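Local coordinates for protein 3-dehydroshikimate dehydratase (Pseudomonas putida, PDB 5HMQ) that catalyses the metal-dependent dehydration of 3-dehydroshikimate to protocatechuate, a step in quinate and shikimate degradation, and carries a second, dioxygenase-like domain fused behind its TIM barrel, at residues T9-G14 against L240-D245; L20-A25 against A250-N255; R441-M446 against I524-D529; D529-E534 against F600-R605. All coordinates share one frame; numbering follows the deposited sequence.

In the fold
Contacts 1 and 2 close the TIM barrel, joining its first beta-alpha unit to its last; contacts 3 and 4 belong to the dioxygenase-like domain, and the centres of contacts 1 and 3 lie about 41 Å apart. Contact 1 is partly buried and runs on backbone and serine hydrogen bonds beside the catalytic metal, whereas contact 2 joins helices 16-25 and 252-276 at the surface, by methyl packing under an arginine. Ser-13 O to Thr-252 OG1 ties the two together. Contact 3 is buried strand pairing; contact 4 lays helix 531-541 on strand 599-606 of the same sheet. These two share Asp-529 and a magnesium ion, and Asp-444 bridges to Arg-605 between them.

Contact 1 (T9-G14 against L240-D245); sequences TVSLSG and LEIFND. With MG (magnesium ion), chain K.
Here the TIM barrel closes: the loop leaving the first strand, 6-8, meets the loop leaving the eighth, 238-240, next to the catalytic metal. Ser-11 is the side chain to follow. Ser-11 CB sits 3.7 Å from Ile-242 O, and chi1 of -54° turns OG anti to the carbonyl carbon, so the hydroxyl reaches across to the other loop. There Ser-11 OG accepts from Ile-242 N at 2.8 Å, in an almost straight bond of 175°. One residue back, Val-10 contributes its carbonyl: Val-10 O accepts from Asn-244 N at 3.2 Å, in the plane of the carbonyl. The two bonds hold the loop at both sides of Phe-243. The valine side chain itself crosses Phe-243 obliquely, Val-10 CG2 coming to the ring edge with 3.8 Å to CD1, while CG1 lies over the backbone, 3.2 Å from Ile-242 O. Glu-241 points its extended side chain to the magnesium, whose protein ligands are completed by Glu-136, Asp-167 and Gln-193; the grip between the loops begins at the very next residue, Ile-242. The two oxygens of Glu-241 divide the work: OE2 is held by Gln-63 and by a metal-bound water, and OE1 binds the magnesium at 2.1 Å.

Contact 2 (L20-A25 against A250-N255); sequences LEAIAA and APTRQN
Apolar contacts come first. Ala-22 points its CB from helix 16-25 straight at the start of helix 252-276, where it meets CG2 of Thr-252 at 3.6 Å. The threonine methyl is anti to the backbone N, which leaves OG1 on another side, hydrogen-bonded to Ser-13 O in the loop that leads into helix 16-25. Both helices are outer helices of the TIM barrel, the first and the last in the circuit, so they become neighbours when the barrel closes; with just a methyl at Ala-22 between them, the backbones come close, Ala-22 CA 5.0 Å from Arg-253 CA. The second kind of contact is that of a guanidinium on a helix surface. Arg-253 bends at chi2 (-116°) and runs over the side of helix 16-25, its flat group receiving Ala-25 CB over one face, with 3.6 Å from that methyl to NH1. Glu-21 O lies over the same face. Charge is the third and loosest element: Glu-21 OE1 stands 4.0 Å from Arg-253 NH2, too far for a salt bridge, and the planes are 84° apart, so the groups are not set up for paired bonds and any attraction is long-range. Arg-253 also packs on Glu-18 of the second subunit.

Contact 3 (R441-M446 against I524-D529); sequences RRIDHM and IAFDCD. With MG (magnesium ion), chain L.
Strands 440-450 and 520-528 are antiparallel neighbours in the mixed sheet of the second vicinal-oxygen-chelate (VOC) domain, joined by backbone hydrogen bonds such as Asp-444 N to Ala-525 O at 2.8 Å. On the face away from the metal, the bumps lie alongside one another: CG1 of Ile-443 sits at the edge of the Phe-526 ring, 3.8 Å from CE1. Farther along, Met-446, a selenomethionine, lays CG and SE beside CG1 of Ile-524, and Leu-301 of strand 295-304 fits onto these aliphatic groups. On the metal face the methyl of Ala-525 is the bump tucked under His-445: the crowded chi1 of 61° folds the imidazole back over it, Ala-525 CB 3.4 Å from the ring centroid in a CH-pi contact. Asp-527 bends back (chi1 70°) so that its OD1 accepts from Arg-442 N at 3.0 Å, nearly along the C-O axis; Arg-441 NH1 meets Asp-529 OD2 by charge alone. At the imidazole edge ND1 donates to the anti lone pair of Asp-444 OD2, which would tend to strengthen the metal ligand, an effect probably tempered by that oxygen's salt bridge to Arg-605. Glu-601 and His-523 share the magnesium, which His-445 NE2 binds at 2.2 Å.

Contact 4 (D529-E534 against F600-R605); sequences DDIFRE and FEIIQR. With MG (magnesium ion), chain L.
Helix 531-541 starts against strand 599-606, on the outer face of the VOC-domain sheet whose inner face carries the magnesium. Gln-604 and Ile-602, alternate residues of the strand, turn their CB atoms toward the helix, while Glu-601 turns to the metal. Gln-604 is extended, CG anti to the backbone N (chi1 -178°), and crosses Ile-531 obliquely so that its amide reaches the first turn. There Gln-604 OE1 accepts from Ile-531 N at 2.8 Å, the donor standing above the carbonyl plane rather than on a lone pair. Gln-604 OE1 also lies 3.3 Å from Ile-531 CG2. Ile-531 throws its other branch along the strand: CG1 is anti to the backbone N, and the side chain crosses that of Ile-602 obliquely, Ile-531 CD1 4.1 Å from Ile-602 CG2. Glu-534, one turn on, adds CB to the same methyl, its own OE1 being bonded to Gly-439 N. The helix start is capped from within, Asp-530 at the N-cap taking Arg-533 N on OD1 from above the carboxylate plane, and a weak bond from Phe-532 N. Across the sheet, Glu-601 OE1 binds the magnesium at 2.3 Å, and Glu-601 OE2 accepts a hydrogen bond from a metal-bound water at 2.8 Å.

Contact 1 (T9-G14 against L240-D245)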
loop_
_atom_site.group_PDB
_atom_site.type_symbol
_atom_site.label_atom_id
_atom_site.label_comp_id
_atom_site.label_asym_id
_atom_site.label_seq_id
_atom_site.Cartn_x
_atom_site.Cartn_y
_atom_site.Cartn_z
ATOM N N THR C 9 -5.892 1.704 -18.768
ATOM C CA THR C 9 -6.113 2.562 -17.606
ATOM C C THR C 9 -6.561 1.767 -16.389
ATOM O O THR C 9 -6.356 2.206 -15.251
ATOM C CB THR C 9 -7.138 3.649 -17.931
ATOM O OG1 THR C 9 -8.320 3.047 -18.471
ATOM C CG2 THR C 9 -6.574 4.649 -18.915
ATOM N N VAL C 10 -7.180 0.603 -16.599
ATOM C CA VAL C 10 -7.591 -0.235 -15.480
ATOM C C VAL C 10 -6.392 -0.751 -14.689
ATOM O O VAL C 10 -6.554 -1.223 -13.559
ATOM C CB VAL C 10 -8.477 -1.396 -15.988
ATOM C CG1 VAL C 10 -7.633 -2.471 -16.654
ATOM C CG2 VAL C 10 -9.324 -1.969 -14.857
ATOM N N SER C 11 -5.184 -0.661 -15.251
ATOM C CA SER C 11 -3.975 -1.093 -14.559
ATOM C C SER C 11 -3.509 -0.109 -13.495
ATOM O O SER C 11 -2.592 -0.436 -12.733
ATOM C CB SER C 11 -2.842 -1.323 -15.567
ATOM O OG SER C 11 -3.245 -2.209 -16.598
ATOM N N LEU C 12 -4.108 1.074 -13.423
ATOM C CA LEU C 12 -3.708 2.112 -12.488
ATOM C C LEU C 12 -4.907 2.539 -11.654
ATOM O O LEU C 12 -6.053 2.185 -11.941
ATOM C CB LEU C 12 -3.123 3.326 -13.221
ATOM C CG LEU C 12 -2.019 3.079 -14.248
ATOM C CD1 LEU C 12 -1.661 4.376 -14.963
ATOM C CD2 LEU C 12 -0.796 2.468 -13.592
ATOM N N SER C 13 -4.626 3.285 -10.591
ATOM C CA SER C 13 -5.648 3.949 -9.798
ATOM C C SER C 13 -5.551 5.456 -9.996
ATOM O O SER C 13 -4.545 5.976 -10.486
ATOM C CB SER C 13 -5.512 3.595 -8.313
ATOM O OG SER C 13 -4.295 4.087 -7.780
ATOM N N GLY C 14 -6.608 6.155 -9.607
ATOM C CA GLY C 14 -6.663 7.600 -9.697
ATOM C C GLY C 14 -7.726 8.072 -10.670
ATOM O O GLY C 14 -8.452 7.286 -11.279
ATOM N N LEU C 240 -0.196 -3.552 -21.716
ATOM C CA LEU C 240 -0.253 -4.126 -20.377
ATOM C C LEU C 240 -1.680 -4.013 -19.867
ATOM O O LEU C 240 -2.291 -2.945 -19.974
ATOM C CB LEU C 240 0.695 -3.400 -19.421
ATOM C CG LEU C 240 2.182 -3.433 -19.760
ATOM C CD1 LEU C 240 2.910 -2.381 -18.956
ATOM C CD2 LEU C 240 2.750 -4.805 -19.486
ATOM N N GLU C 241 -2.205 -5.093 -19.293
ATOM C CA GLU C 241 -3.554 -5.078 -18.724
ATOM C C GLU C 241 -3.504 -5.764 -17.362
ATOM O O GLU C 241 -3.444 -6.995 -17.278
ATOM C CB GLU C 241 -4.575 -5.741 -19.643
ATOM C CG GLU C 241 -6.011 -5.551 -19.157
ATOM C CD GLU C 241 -7.012 -6.407 -19.902
ATOM O OE1 GLU C 241 -6.652 -7.531 -20.312
ATOM O OE2 GLU C 241 -8.166 -5.957 -20.071
ATOM N N ILE C 242 -3.535 -4.956 -16.304
ATOM C CA ILE C 242 -3.676 -5.419 -14.932
ATOM C C ILE C 242 -4.984 -4.863 -14.397
ATOM O O ILE C 242 -5.436 -3.796 -14.822
ATOM C CB ILE C 242 -2.484 -4.933 -14.073
ATOM C CG1 ILE C 242 -1.166 -5.410 -14.669
ATOM C CG2 ILE C 242 -2.619 -5.369 -12.615
ATOM C CD1 ILE C 242 -1.138 -6.870 -14.981
ATOM N N PHE C 243 -5.606 -5.590 -13.473
ATOM C CA PHE C 243 -6.872 -5.153 -12.895
ATOM C C PHE C 243 -6.600 -4.755 -11.449
ATOM O O PHE C 243 -6.570 -5.605 -10.555
ATOM C CB PHE C 243 -7.932 -6.244 -13.002
ATOM C CG PHE C 243 -8.277 -6.611 -14.418
ATOM C CD1 PHE C 243 -9.009 -5.743 -15.215
ATOM C CD2 PHE C 243 -7.872 -7.825 -14.953
ATOM C CE1 PHE C 243 -9.324 -6.074 -16.523
ATOM C CE2 PHE C 243 -8.188 -8.165 -16.259
ATOM C CZ PHE C 243 -8.914 -7.288 -17.046
ATOM N N ASN C 244 -6.394 -3.463 -11.227
ATOM C CA ASN C 244 -6.296 -2.897 -9.892
ATOM C C ASN C 244 -7.610 -2.217 -9.507
ATOM O O ASN C 244 -8.584 -2.207 -10.264
ATOM C CB ASN C 244 -5.102 -1.944 -9.816
ATOM C CG ASN C 244 -3.820 -2.663 -9.428
ATOM O OD1 ASN C 244 -3.832 -3.866 -9.162
ATOM N ND2 ASN C 244 -2.708 -1.937 -9.419
ATOM N N ASP C 245 -7.626 -1.635 -8.309
ATOM C CA ASP C 245 -8.780 -0.890 -7.831
ATOM C C ASP C 245 -10.015 -1.729 -7.553
ATOM O O ASP C 245 -10.065 -2.909 -7.903
HETATM MG MG MG K . -7.367 -8.850 -21.755
HETATM O O HOH W 1 -8.792 -7.471 -22.183
HETATM O O HOH W 2 -8.656 -9.622 -20.467
#

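Contact 2 (L20-A25 against A250-N255)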
loop_
_atom_site.group_PDB
_atom_site.type_symbol
_atom_site.label_atom_id
_atom_site.label_comp_id
_atom_site.label_asym_id
_atom_site.label_seq_id
_atom_site.Cartn_x
_atom_site.Cartn_y
_atom_site.Cartn_z
ATOM N N LEU C 20 -3.674 9.424 -17.214
ATOM C CA LEU C 20 -3.121 9.781 -18.516
ATOM C C LEU C 20 -1.809 10.539 -18.372
ATOM O O LEU C 20 -0.877 10.327 -19.158
ATOM C CB LEU C 20 -4.125 10.613 -19.315
ATOM C CG LEU C 20 -5.451 9.942 -19.671
ATOM C CD1 LEU C 20 -6.382 10.944 -20.329
ATOM C CD2 LEU C 20 -5.213 8.744 -20.578
ATOM N N GLU C 21 -1.710 11.429 -17.376
ATOM C CA GLU C 21 -0.445 12.128 -17.163
ATOM C C GLU C 21 0.646 11.174 -16.702
ATOM O O GLU C 21 1.785 11.264 -17.170
ATOM C CB GLU C 21 -0.612 13.280 -16.170
ATOM C CG GLU C 21 -1.414 14.436 -16.742
ATOM C CD GLU C 21 -1.758 15.478 -15.680
ATOM O OE1 GLU C 21 -1.238 15.368 -14.553
ATOM O OE2 GLU C 21 -2.490 16.425 -15.997
ATOM N N ALA C 22 0.322 10.253 -15.796
ATOM C CA ALA C 22 1.314 9.273 -15.358
ATOM C C ALA C 22 1.753 8.373 -16.511
ATOM O O ALA C 22 2.941 8.049 -16.643
ATOM C CB ALA C 22 0.755 8.437 -14.204
ATOM N N ILE C 23 0.804 7.953 -17.351
ATOM C CA ILE C 23 1.133 7.095 -18.487
ATOM C C ILE C 23 2.098 7.806 -19.430
ATOM O O ILE C 23 3.096 7.229 -19.877
ATOM C CB ILE C 23 -0.154 6.662 -19.214
ATOM C CG1 ILE C 23 -0.958 5.692 -18.347
ATOM C CG2 ILE C 23 0.172 6.029 -20.553
ATOM C CD1 ILE C 23 -2.365 5.446 -18.844
ATOM N N ALA C 24 1.824 9.078 -19.728
ATOM C CA ALA C 24 2.716 9.843 -20.595
ATOM C C ALA C 24 4.062 10.093 -19.926
ATOM O O ALA C 24 5.112 9.957 -20.566
ATOM C CB ALA C 24 2.060 11.166 -20.994
ATOM N N ALA C 25 4.050 10.469 -18.642
ATOM C CA ALA C 25 5.297 10.757 -17.937
ATOM C C ALA C 25 6.203 9.535 -17.861
ATOM O O ALA C 25 7.430 9.675 -17.821
ATOM C CB ALA C 25 4.997 11.284 -16.535
ATOM N N ALA C 250 -3.279 2.736 -5.039
ATOM C CA ALA C 250 -2.098 2.286 -5.773
ATOM C C ALA C 250 -1.356 3.490 -6.348
ATOM O O ALA C 250 -1.967 4.309 -7.042
ATOM C CB ALA C 250 -2.486 1.321 -6.889
ATOM N N PRO C 251 -0.051 3.643 -6.073
ATOM C CA PRO C 251 0.666 4.820 -6.585
ATOM C C PRO C 251 0.683 4.865 -8.105
ATOM O O PRO C 251 1.280 4.012 -8.770
ATOM C CB PRO C 251 2.081 4.650 -6.014
ATOM C CG PRO C 251 2.216 3.186 -5.758
ATOM C CD PRO C 251 0.844 2.690 -5.396
ATOM N N THR C 252 -0.000 5.875 -8.648
ATOM C CA THR C 252 -0.215 5.970 -10.089
ATOM C C THR C 252 1.104 6.076 -10.848
ATOM O O THR C 252 1.329 5.358 -11.830
ATOM C CB THR C 252 -1.109 7.171 -10.397
ATOM O OG1 THR C 252 -2.241 7.158 -9.517
ATOM C CG2 THR C 252 -1.603 7.109 -11.832
ATOM N N ARG C 253 1.986 6.975 -10.410
ATOM C CA ARG C 253 3.201 7.253 -11.171
ATOM C C ARG C 253 4.176 6.082 -11.123
ATOM O O ARG C 253 4.742 5.700 -12.155
ATOM C CB ARG C 253 3.860 8.528 -10.652
ATOM C CG ARG C 253 3.029 9.775 -10.902
ATOM C CD ARG C 253 3.738 10.738 -11.839
ATOM N NE ARG C 253 2.816 11.728 -12.387
ATOM C CZ ARG C 253 3.189 12.781 -13.105
ATOM N NH1 ARG C 253 4.474 12.995 -13.359
ATOM N NH2 ARG C 253 2.276 13.627 -13.564
ATOM N N GLN C 254 4.388 5.499 -9.941
ATOM C CA GLN C 254 5.326 4.386 -9.841
ATOM C C GLN C 254 4.790 3.143 -10.537
ATOM O O GLN C 254 5.564 2.371 -11.115
ATOM C CB GLN C 254 5.655 4.091 -8.377
ATOM C CG GLN C 254 7.000 4.657 -7.943
ATOM C CD GLN C 254 8.158 4.068 -8.733
ATOM O OE1 GLN C 254 8.172 2.873 -9.039
ATOM N NE2 GLN C 254 9.126 4.908 -9.083
ATOM N N ASN C 255 3.474 2.922 -10.485
ATOM C CA ASN C 255 2.900 1.814 -11.241
ATOM C C ASN C 255 3.119 2.007 -12.736
ATOM O O ASN C 255 3.454 1.054 -13.450
ATOM C CB ASN C 255 1.412 1.663 -10.928
ATOM C CG ASN C 255 1.158 0.944 -9.616
ATOM O OD1 ASN C 255 2.073 0.383 -9.016
ATOM N ND2 ASN C 255 -0.094 0.943 -9.175
#

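Contact 3 (R441-M446 against I524-D529)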
loop_
_atom_site.group_PDB
_atom_site.type_symbol
_atom_site.label_atom_id
_atom_site.label_comp_id
_atom_site.label_asym_id
_atom_site.label_seq_id
_atom_site.Cartn_x
_atom_site.Cartn_y
_atom_site.Cartn_z
ATOM N N ARG C 441 33.493 -16.308 6.543
ATOM C CA ARG C 441 34.288 -16.014 5.368
ATOM C C ARG C 441 33.591 -15.121 4.358
ATOM O O ARG C 441 34.232 -14.230 3.798
ATOM C CB ARG C 441 34.764 -17.312 4.735
ATOM C CG ARG C 441 35.597 -18.094 5.765
ATOM C CD ARG C 441 36.618 -18.948 5.098
ATOM N NE ARG C 441 36.181 -19.377 3.801
ATOM C CZ ARG C 441 36.715 -20.451 3.195
ATOM N NH1 ARG C 441 37.722 -21.148 3.760
ATOM N NH2 ARG C 441 36.271 -20.827 1.980
ATOM N N ARG C 442 32.310 -15.338 4.079
ATOM C CA ARG C 442 31.642 -14.451 3.139
ATOM C C ARG C 442 30.166 -14.334 3.485
ATOM O O ARG C 442 29.603 -15.160 4.207
ATOM C CB ARG C 442 31.784 -14.930 1.688
ATOM C CG ARG C 442 30.966 -16.165 1.345
ATOM C CD ARG C 442 31.273 -16.634 -0.071
ATOM N NE ARG C 442 30.852 -15.662 -1.079
ATOM C CZ ARG C 442 29.629 -15.587 -1.594
ATOM N NH1 ARG C 442 28.683 -16.428 -1.200
ATOM N NH2 ARG C 442 29.351 -14.664 -2.505
ATOM N N ILE C 443 29.552 -13.268 2.971
ATOM C CA ILE C 443 28.105 -13.123 3.040
ATOM C C ILE C 443 27.477 -14.100 2.056
ATOM O O ILE C 443 27.694 -14.009 0.842
ATOM C CB ILE C 443 27.684 -11.677 2.745
ATOM C CG1 ILE C 443 28.217 -10.746 3.837
ATOM C CG2 ILE C 443 26.174 -11.575 2.613
ATOM C CD1 ILE C 443 28.131 -9.277 3.487
ATOM N N ASP C 444 26.698 -15.045 2.578
ATOM C CA ASP C 444 26.065 -16.044 1.731
ATOM C C ASP C 444 24.740 -15.549 1.165
ATOM O O ASP C 444 24.471 -15.721 -0.027
ATOM C CB ASP C 444 25.853 -17.340 2.514
ATOM C CG ASP C 444 25.097 -18.378 1.713
ATOM O OD1 ASP C 444 25.740 -19.133 0.955
ATOM O OD2 ASP C 444 23.856 -18.437 1.842
ATOM N N HIS C 445 23.905 -14.941 2.004
ATOM C CA HIS C 445 22.659 -14.362 1.528
ATOM C C HIS C 445 22.201 -13.301 2.515
ATOM O O HIS C 445 22.638 -13.263 3.669
ATOM C CB HIS C 445 21.570 -15.424 1.322
ATOM C CG HIS C 445 21.186 -16.161 2.567
ATOM N ND1 HIS C 445 21.713 -17.390 2.896
ATOM C CD2 HIS C 445 20.308 -15.853 3.551
ATOM C CE1 HIS C 445 21.183 -17.805 4.033
ATOM N NE2 HIS C 445 20.329 -16.889 4.452
HETATM N N MSE C 446 21.319 -12.433 2.036
HETATM C CA MSE C 446 20.769 -11.372 2.860
HETATM C C MSE C 446 19.296 -11.179 2.532
HETATM O O MSE C 446 18.930 -10.933 1.380
HETATM C CB MSE C 446 21.548 -10.074 2.658
HETATM C CG MSE C 446 21.127 -8.958 3.594
HETATM SE SE MSE C 446 22.332 -7.425 3.541
HETATM C CE MSE C 446 22.121 -6.936 1.660
ATOM N N ILE C 524 21.136 -11.196 7.946
ATOM C CA ILE C 524 22.359 -11.342 7.167
ATOM C C ILE C 524 22.999 -12.667 7.554
ATOM O O ILE C 524 23.148 -12.965 8.745
ATOM C CB ILE C 524 23.329 -10.169 7.402
ATOM C CG1 ILE C 524 22.632 -8.839 7.104
ATOM C CG2 ILE C 524 24.576 -10.323 6.546
ATOM C CD1 ILE C 524 23.219 -7.664 7.851
ATOM N N ALA C 525 23.372 -13.459 6.554
ATOM C CA ALA C 525 23.867 -14.811 6.770
ATOM C C ALA C 525 25.319 -14.916 6.330
ATOM O O ALA C 525 25.654 -14.584 5.187
ATOM C CB ALA C 525 23.013 -15.831 6.017
ATOM N N PHE C 526 26.172 -15.378 7.239
ATOM C CA PHE C 526 27.575 -15.639 6.957
ATOM C C PHE C 526 27.825 -17.142 6.964
ATOM O O PHE C 526 27.214 -17.879 7.746
ATOM C CB PHE C 526 28.481 -14.959 7.986
ATOM C CG PHE C 526 28.108 -13.532 8.278
ATOM C CD1 PHE C 526 28.320 -12.537 7.338
ATOM C CD2 PHE C 526 27.565 -13.184 9.504
ATOM C CE1 PHE C 526 27.985 -11.225 7.609
ATOM C CE2 PHE C 526 27.229 -11.872 9.783
ATOM C CZ PHE C 526 27.439 -10.891 8.835
ATOM N N ASP C 527 28.724 -17.599 6.101
ATOM C CA ASP C 527 29.072 -19.010 6.052
ATOM C C ASP C 527 30.411 -19.249 6.741
ATOM O O ASP C 527 31.181 -18.320 7.001
ATOM C CB ASP C 527 29.102 -19.525 4.605
ATOM C CG ASP C 527 30.271 -18.974 3.795
ATOM O OD1 ASP C 527 30.895 -17.975 4.212
ATOM O OD2 ASP C 527 30.558 -19.545 2.720
ATOM N N CYS C 528 30.673 -20.516 7.048
ATOM C CA CYS C 528 31.904 -20.909 7.715
ATOM C C CYS C 528 32.207 -22.354 7.356
ATOM O O CYS C 528 31.387 -23.050 6.754
ATOM C CB CYS C 528 31.802 -20.742 9.234
ATOM S SG CYS C 528 30.609 -21.852 10.019
ATOM N N ASP C 529 33.406 -22.801 7.731
ATOM C CA ASP C 529 33.796 -24.181 7.459
ATOM C C ASP C 529 33.287 -25.137 8.532
ATOM O O ASP C 529 32.897 -26.266 8.223
ATOM C CB ASP C 529 35.316 -24.285 7.341
ATOM C CG ASP C 529 35.856 -23.550 6.131
ATOM O OD1 ASP C 529 35.135 -23.472 5.114
ATOM O OD2 ASP C 529 36.998 -23.047 6.201
HETATM MG MG MG L . 18.759 -17.343 5.906
HETATM O O HOH W 3 28.587 -18.715 0.578
HETATM O O HOH W 4 17.088 -17.240 4.225
HETATM O O HOH W 5 19.105 -19.363 5.604
HETATM O O HOH W 6 17.184 -17.913 7.124
#

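Contact 4 (D529-E534 against F600-R605)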
loop_
_atom_site.group_PDB
_atom_site.type_symbol
_atom_site.label_atom_id
_atom_site.label_comp_id
_atom_site.label_asym_id
_atom_site.label_seq_id
_atom_site.Cartn_x
_atom_site.Cartn_y
_atom_site.Cartn_z
ATOM N N ASP C 529 33.406 -22.801 7.731
ATOM C CA ASP C 529 33.796 -24.181 7.459
ATOM C C ASP C 529 33.287 -25.137 8.532
ATOM O O ASP C 529 32.897 -26.266 8.223
ATOM C CB ASP C 529 35.316 -24.285 7.341
ATOM C CG ASP C 529 35.856 -23.550 6.131
ATOM O OD1 ASP C 529 35.135 -23.472 5.114
ATOM O OD2 ASP C 529 36.998 -23.047 6.201
ATOM N N ASP C 530 33.263 -24.700 9.787
ATOM C CA ASP C 530 32.968 -25.568 10.924
ATOM C C ASP C 530 31.908 -24.889 11.779
ATOM O O ASP C 530 32.207 -23.925 12.492
ATOM C CB ASP C 530 34.235 -25.847 11.739
ATOM C CG ASP C 530 34.031 -26.904 12.817
ATOM O OD1 ASP C 530 32.884 -27.108 13.273
ATOM O OD2 ASP C 530 35.036 -27.521 13.230
ATOM N N ILE C 531 30.676 -25.399 11.717
ATOM C CA ILE C 531 29.578 -24.776 12.449
ATOM C C ILE C 531 29.809 -24.878 13.953
ATOM O O ILE C 531 29.514 -23.942 14.705
ATOM C CB ILE C 531 28.229 -25.397 12.029
ATOM C CG1 ILE C 531 27.061 -24.638 12.664
ATOM C CG2 ILE C 531 28.169 -26.882 12.374
ATOM C CD1 ILE C 531 26.871 -23.236 12.120
ATOM N N PHE C 532 30.357 -26.008 14.414
ATOM C CA PHE C 532 30.541 -26.204 15.848
ATOM C C PHE C 532 31.622 -25.290 16.405
ATOM O O PHE C 532 31.483 -24.760 17.514
ATOM C CB PHE C 532 30.875 -27.663 16.143
ATOM C CG PHE C 532 29.733 -28.599 15.913
ATOM C CD1 PHE C 532 28.721 -28.716 16.852
ATOM C CD2 PHE C 532 29.669 -29.368 14.766
ATOM C CE1 PHE C 532 27.667 -29.577 16.648
ATOM C CE2 PHE C 532 28.617 -30.234 14.559
ATOM C CZ PHE C 532 27.618 -30.338 15.503
ATOM N N ARG C 533 32.710 -25.097 15.658
ATOM C CA ARG C 533 33.769 -24.212 16.130
ATOM C C ARG C 533 33.288 -22.768 16.203
ATOM O O ARG C 533 33.666 -22.024 17.116
ATOM C CB ARG C 533 34.994 -24.326 15.223
ATOM C CG ARG C 533 36.250 -23.722 15.827
ATOM C CD ARG C 533 37.385 -23.645 14.822
ATOM N NE ARG C 533 38.600 -23.118 15.437
ATOM C CZ ARG C 533 39.703 -22.801 14.765
ATOM N NH1 ARG C 533 39.747 -22.946 13.449
ATOM N NH2 ARG C 533 40.759 -22.328 15.412
ATOM N N GLU C 534 32.444 -22.354 15.256
ATOM C CA GLU C 534 31.970 -20.976 15.251
ATOM C C GLU C 534 30.929 -20.740 16.338
ATOM O O GLU C 534 30.939 -19.690 16.991
ATOM C CB GLU C 534 31.406 -20.617 13.878
ATOM C CG GLU C 534 32.442 -20.652 12.767
ATOM C CD GLU C 534 33.685 -19.849 13.088
ATOM O OE1 GLU C 534 33.557 -18.727 13.620
ATOM O OE2 GLU C 534 34.795 -20.345 12.803
ATOM N N PHE C 600 21.306 -12.046 12.818
ATOM C CA PHE C 600 22.381 -12.636 12.038
ATOM C C PHE C 600 22.234 -14.149 12.002
ATOM O O PHE C 600 21.568 -14.755 12.847
ATOM C CB PHE C 600 23.754 -12.252 12.599
ATOM C CG PHE C 600 24.057 -10.785 12.497
ATOM C CD1 PHE C 600 23.735 -9.927 13.532
ATOM C CD2 PHE C 600 24.655 -10.266 11.362
ATOM C CE1 PHE C 600 24.011 -8.575 13.441
ATOM C CE2 PHE C 600 24.933 -8.914 11.265
ATOM C CZ PHE C 600 24.610 -8.069 12.306
ATOM N N GLU C 601 22.869 -14.754 11.001
ATOM C CA GLU C 601 22.822 -16.190 10.790
ATOM C C GLU C 601 24.207 -16.675 10.397
ATOM O O GLU C 601 24.899 -16.026 9.608
ATOM C CB GLU C 601 21.803 -16.564 9.703
ATOM C CG GLU C 601 21.761 -18.046 9.369
ATOM C CD GLU C 601 20.796 -18.367 8.243
ATOM O OE1 GLU C 601 20.344 -17.422 7.560
ATOM O OE2 GLU C 601 20.489 -19.561 8.038
ATOM N N ILE C 602 24.612 -17.808 10.967
ATOM C CA ILE C 602 25.854 -18.488 10.616
ATOM C C ILE C 602 25.493 -19.853 10.056
ATOM O O ILE C 602 24.748 -20.607 10.692
ATOM C CB ILE C 602 26.793 -18.624 11.829
ATOM C CG1 ILE C 602 27.138 -17.248 12.398
ATOM C CG2 ILE C 602 28.039 -19.413 11.456
ATOM C CD1 ILE C 602 27.831 -17.295 13.741
ATOM N N ILE C 603 26.010 -20.168 8.867
ATOM C CA ILE C 603 25.653 -21.394 8.167
ATOM C C ILE C 603 26.911 -22.160 7.779
ATOM O O ILE C 603 27.999 -21.598 7.642
ATOM C CB ILE C 603 24.795 -21.129 6.908
ATOM C CG1 ILE C 603 25.649 -20.518 5.798
ATOM C CG2 ILE C 603 23.626 -20.223 7.229
ATOM C CD1 ILE C 603 25.012 -20.599 4.431
ATOM N N GLN C 604 26.740 -23.470 7.613
ATOM C CA GLN C 604 27.731 -24.337 6.987
ATOM C C GLN C 604 27.024 -25.169 5.929
ATOM O O GLN C 604 26.091 -25.913 6.247
ATOM C CB GLN C 604 28.417 -25.242 8.012
ATOM C CG GLN C 604 29.499 -26.130 7.416
ATOM C CD GLN C 604 29.950 -27.221 8.370
ATOM O OE1 GLN C 604 29.875 -27.064 9.590
ATOM N NE2 GLN C 604 30.417 -28.334 7.820
ATOM N N ARG C 605 27.457 -25.041 4.680
ATOM C CA ARG C 605 26.894 -25.814 3.582
ATOM C C ARG C 605 27.767 -27.035 3.329
ATOM O O ARG C 605 28.991 -26.912 3.204
ATOM C CB ARG C 605 26.786 -24.959 2.321
ATOM C CG ARG C 605 26.040 -23.662 2.556
ATOM C CD ARG C 605 25.790 -22.912 1.267
ATOM N NE ARG C 605 24.422 -23.125 0.813
ATOM C CZ ARG C 605 23.453 -22.225 0.927
ATOM N NH1 ARG C 605 23.704 -21.046 1.472
ATOM N NH2 ARG C 605 22.234 -22.501 0.495
HETATM MG MG MG L . 18.759 -17.343 5.906
HETATM O O HOH W 5 19.105 -19.363 5.604
HETATM O O HOH W 4 17.088 -17.240 4.225
HETATM O O HOH W 6 17.184 -17.913 7.124
#